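Local structure of beta-galactosidase (3OGV) at residues A[213-218]-A[236-241]. The protein probably hydrolyses terminal non-reducing beta-D-galactose residues in beta-D-galactosides, as a glycoside hydrolase of family 35. Sequence-based numbering, arbitrary orientation.
Sequences INNDAF and GHDGYP. With PTQ (2-phenylethyl 1-thio-beta-D-galactopyranoside), chain E.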
ATOM      1  N   ILE A 213       7.767  -4.773 -18.409  1.00  7.42           N
ATOM      2  CA  ILE A 213       6.672  -5.662 -18.033  1.00  7.27           C
ATOM      3  C   ILE A 213       5.355  -4.897 -17.944  1.00  7.43           C
ATOM      4  O   ILE A 213       5.436  -3.703 -17.584  1.00 10.22           O
ATOM      5  CB  ILE A 213       7.026  -6.438 -16.707  1.00  8.49           C
ATOM      6  CG1 ILE A 213       6.064  -7.592 -16.448  1.00  8.49           C
ATOM      7  CG2 ILE A 213       7.211  -5.418 -15.543  1.00 11.29           C
ATOM      8  CD1 ILE A 213       6.653  -8.561 -15.324  1.00 11.31           C
ATOM      9  N   ASN A 214       4.263  -5.499 -18.327  1.00  7.61           N
ATOM     10  CA  ASN A 214       2.995  -4.788 -18.229  1.00  7.04           C
ATOM     11  C   ASN A 214       2.066  -5.429 -17.214  1.00  7.38           C
ATOM     12  O   ASN A 214       2.425  -6.417 -16.559  1.00  8.92           O
ATOM     13  CB  ASN A 214       2.349  -4.595 -19.639  1.00  9.27           C
ATOM     14  CG  ASN A 214       1.886  -5.860 -20.249  1.00 10.58           C
ATOM     15  OD1 ASN A 214       2.345  -6.970 -19.890  1.00  8.35           O
ATOM     16  ND2 ASN A 214       1.161  -5.724 -21.345  1.00 15.81           N
ATOM     17  N   ASN A 215       0.824  -4.913 -17.084  1.00  7.20           N
ATOM     18  CA  ASN A 215      -0.089  -5.283 -16.020  1.00  7.71           C
ATOM     19  C   ASN A 215      -1.513  -5.241 -16.497  1.00  8.08           C
ATOM     20  O   ASN A 215      -2.351  -4.510 -15.998  1.00  8.89           O
ATOM     21  CB  ASN A 215       0.156  -4.493 -14.686  1.00  7.86           C
ATOM     22  CG  ASN A 215      -0.264  -3.008 -14.835  1.00  7.11           C
ATOM     23  OD1 ASN A 215       0.042  -2.381 -15.861  1.00  7.86           O
ATOM     24  ND2 ASN A 215      -0.829  -2.469 -13.770  1.00  8.08           N
ATOM     25  N   ASP A 216      -1.791  -6.065 -17.525  1.00  8.50           N
ATOM     26  CA  ASP A 216      -3.146  -6.130 -18.103  1.00  8.74           C
ATOM     27  C   ASP A 216      -4.185  -6.489 -17.047  1.00  8.01           C
ATOM     28  O   ASP A 216      -3.894  -7.365 -16.190  1.00  9.53           O
ATOM     29  CB  ASP A 216      -3.046  -7.187 -19.262  1.00  9.27           C
ATOM     30  CG  ASP A 216      -4.005  -7.028 -20.390  1.00 11.31           C
ATOM     31  OD1 ASP A 216      -4.888  -6.136 -20.400  1.00 12.30           O
ATOM     32  OD2 ASP A 216      -3.929  -7.917 -21.329  1.00 10.73           O
ATOM     33  N   ALA A 217      -5.404  -5.961 -17.074  1.00  8.39           N
ATOM     34  CA  ALA A 217      -6.387  -6.253 -16.066  1.00  8.48           C
ATOM     35  C   ALA A 217      -6.760  -7.690 -15.992  1.00 10.12           C
ATOM     36  O   ALA A 217      -7.132  -8.172 -14.905  1.00 12.48           O
ATOM     37  CB  ALA A 217      -7.653  -5.383 -16.256  1.00  9.84           C
ATOM     38  N   PHE A 218      -6.733  -8.361 -17.142  1.00 10.17           N
ATOM     39  CA  PHE A 218      -7.092  -9.750 -17.258  1.00 10.75           C
ATOM     40  C   PHE A 218      -6.233 -10.263 -18.408  1.00 10.70           C
ATOM     41  O   PHE A 218      -5.524  -9.520 -19.061  1.00 11.46           O
ATOM     42  CB  PHE A 218      -8.622  -9.897 -17.550  1.00 12.70           C
ATOM     43  CG  PHE A 218      -9.047  -9.288 -18.863  1.00 15.93           C
ATOM     44  CD1 PHE A 218      -9.217  -7.928 -18.950  1.00 19.73           C
ATOM     45  CD2 PHE A 218      -9.183 -10.070 -20.022  1.00 20.01           C
ATOM     46  CE1 PHE A 218      -9.528  -7.276 -20.250  1.00 21.04           C
ATOM     47  CE2 PHE A 218      -9.523  -9.464 -21.273  1.00 22.53           C
ATOM     48  CZ  PHE A 218      -9.640  -8.083 -21.347  1.00 22.03           C
ATOM     49  N   GLY A 236       2.453  -9.365 -18.361  1.00  8.24           N
ATOM     50  CA  GLY A 236       1.988  -9.464 -17.009  1.00  7.06           C
ATOM     51  C   GLY A 236       0.519  -9.221 -16.949  1.00  8.57           C
ATOM     52  O   GLY A 236      -0.014  -8.387 -17.786  1.00  8.62           O
ATOM     53  N   HIS A 237      -0.235  -9.772 -15.972  1.00  7.33           N
ATOM     54  CA  HIS A 237      -1.584  -9.390 -15.776  1.00  7.94           C
ATOM     55  C   HIS A 237      -1.912  -9.320 -14.288  1.00  8.30           C
ATOM     56  O   HIS A 237      -1.044  -9.661 -13.434  1.00  8.44           O
ATOM     57  CB  HIS A 237      -2.611 -10.198 -16.594  1.00  8.57           C
ATOM     58  CG  HIS A 237      -2.823 -11.626 -16.131  1.00  8.67           C
ATOM     59  ND1 HIS A 237      -3.678 -11.963 -15.081  1.00  9.02           N
ATOM     60  CD2 HIS A 237      -2.381 -12.805 -16.671  1.00 10.60           C
ATOM     61  CE1 HIS A 237      -3.695 -13.309 -14.971  1.00  9.33           C
ATOM     62  NE2 HIS A 237      -2.912 -13.839 -15.915  1.00 10.21           N
ATOM     63  N   ASP A 238      -3.157  -8.965 -13.994  1.00  8.17           N
ATOM     64  CA  ASP A 238      -3.535  -8.674 -12.595  1.00  7.70           C
ATOM     65  C   ASP A 238      -4.546  -9.706 -12.135  1.00  8.35           C
ATOM     66  O   ASP A 238      -5.097 -10.502 -12.912  1.00  9.22           O
ATOM     67  CB  ASP A 238      -4.195  -7.258 -12.556  1.00  9.44           C
ATOM     68  CG  ASP A 238      -3.272  -6.213 -13.082  1.00 12.28           C
ATOM     69  OD1 ASP A 238      -2.048  -6.326 -13.045  1.00 11.57           O
ATOM     70  OD2 ASP A 238      -3.911  -5.291 -13.805  1.00 13.05           O
ATOM     71  N   GLY A 239      -4.880  -9.659 -10.821  1.00  8.37           N
ATOM     72  CA  GLY A 239      -5.916 -10.457 -10.282  1.00  8.72           C
ATOM     73  C   GLY A 239      -6.473  -9.843  -9.009  1.00  7.53           C
ATOM     74  O   GLY A 239      -5.722  -9.680  -8.077  1.00  7.87           O
ATOM     75  N   TYR A 240      -7.777  -9.581  -9.014  1.00  7.68           N
ATOM     76  CA  TYR A 240      -8.460  -9.125  -7.807  1.00  8.79           C
ATOM     77  C   TYR A 240      -9.750  -9.918  -7.703  1.00  9.57           C
ATOM     78  O   TYR A 240     -10.874  -9.421  -7.924  1.00 10.61           O
ATOM     79  CB  TYR A 240      -8.723  -7.599  -7.843  1.00 10.03           C
ATOM     80  CG  TYR A 240      -7.479  -6.786  -7.783  1.00  8.86           C
ATOM     81  CD1 TYR A 240      -6.796  -6.419  -8.931  1.00  8.48           C
ATOM     82  CD2 TYR A 240      -6.935  -6.421  -6.554  1.00 10.79           C
ATOM     83  CE1 TYR A 240      -5.631  -5.636  -8.866  1.00  9.30           C
ATOM     84  CE2 TYR A 240      -5.821  -5.569  -6.472  1.00  9.22           C
ATOM     85  CZ  TYR A 240      -5.144  -5.221  -7.651  1.00  8.88           C
ATOM     86  OH  TYR A 240      -4.032  -4.413  -7.527  1.00 10.16           O
ATOM     87  N   PRO A 241      -9.653 -11.227  -7.399  1.00  9.11           N
ATOM     88  CA  PRO A 241     -10.785 -12.099  -7.615  1.00 10.82           C
ATOM     89  C   PRO A 241     -11.937 -11.881  -6.696  1.00 11.41           C
ATOM     90  O   PRO A 241     -13.059 -12.260  -7.100  1.00 13.92           O
ATOM     91  CB  PRO A 241     -10.171 -13.511  -7.402  1.00 12.35           C
ATOM     92  CG  PRO A 241      -8.850 -13.325  -6.885  1.00 14.64           C
ATOM     93  CD  PRO A 241      -8.391 -11.908  -7.064  1.00 10.07           C
TER
HETATM   94  C1  PTQ E1024      -5.389  -1.802 -10.566  1.00  7.38           C
HETATM   95  O1  PTQ E1024      -6.401  -1.587  -9.549  1.00  9.24           O
HETATM   96  S1  PTQ E1024      -6.319  -2.160 -12.115  1.00 10.93           S
HETATM   97  C2  PTQ E1024      -4.492  -0.632 -10.789  1.00  7.18           C
HETATM   98  O2  PTQ E1024      -3.469  -0.905 -11.705  1.00  8.05           O
HETATM   99  C3  PTQ E1024      -3.921  -0.051  -9.495  1.00  6.15           C
HETATM  100  O3  PTQ E1024      -3.308   1.179  -9.745  1.00  7.13           O
HETATM  101  C4  PTQ E1024      -4.996   0.043  -8.430  1.00  6.12           C
HETATM  102  O4  PTQ E1024      -5.891   1.114  -8.872  1.00  8.44           O
HETATM  103  C5  PTQ E1024      -5.775  -1.208  -8.227  1.00  7.23           C
HETATM  104  O5  PTQ E1024      -6.504  -0.844  -6.014  1.00  8.12           O
HETATM  105  C6  PTQ E1024      -6.987  -1.243  -7.356  1.00  7.37           C
HETATM  106  C7  PTQ E1024      -7.211  -3.666 -11.653  1.00 11.22           C
HETATM  107  C8  PTQ E1024      -8.290  -4.042 -12.634  1.00 11.39           C
HETATM  108  C9  PTQ E1024      -9.030  -5.246 -12.207  1.00 11.70           C
HETATM  109  C10 PTQ E1024     -10.156  -5.117 -11.402  1.00 14.62           C
HETATM  110  C11 PTQ E1024     -10.797  -6.295 -10.963  1.00 15.43           C
HETATM  111  C12 PTQ E1024     -10.283  -7.557 -11.335  1.00 15.17           C
HETATM  112  C13 PTQ E1024      -9.146  -7.625 -12.102  1.00 13.15           C
HETATM  113  C14 PTQ E1024      -8.506  -6.517 -12.486  1.00 12.64           C
HETATM  114  O   HOH W   1      -7.751 -10.645 -13.786  1.00 11.26           O
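The amide of G236 donates to the side-chain oxygen of N214, with G236 N and N214 OD1 2.8 Å apart and a nearly straight N-H...O angle of 167°. The amide reaches OD1 somewhat tilted from the plane of its carbonyl group. With CG between the backbone N and the carbonyl carbon (chi1 68°), the N214 amide folds back beside its own main chain, which brings OD1 to G236 where a strand neighbour would offer a backbone carbonyl. A leucine in place of N214 would probably leave the G236 amide without this acceptor and weaken the start of the pairing. Next along, D216 N donates to G236 O at 2.9 Å, and D238 N makes a weak, bent bond to D216 O at 2.8 Å. These two bonds flank H237, giving a single parallel bridge between D216 and H237.

The side chain of D238 sets out toward 213-218, and its OD2 lies 2.8 Å from N215 O, a pair of acceptors; such proximity is consistent with a protonated carboxyl group, though it does not prove one. Nearby, D238 OD1 approaches N215 CB at 3.3 Å, the amide and carboxylate planes being 65° apart. A water donates to both A217 O and D238 O, and H237 ND1 also donates to D238 O, with that oxygen in the imidazole plane.

Packing around the galactoside follows: A217 CB meets the phenylethyl group of the bound thiogalactoside, and Y240 lies against the same group and the sugar. N215 ND2 bonds to E278 and N179, both galactose-binding residues, while its OD1 accepts from E180 N. Backbone bonds from I213 to Y175 and from H237 to S275 and V277 place the contact between strands 172-177 and 275-280 of the TIM barrel.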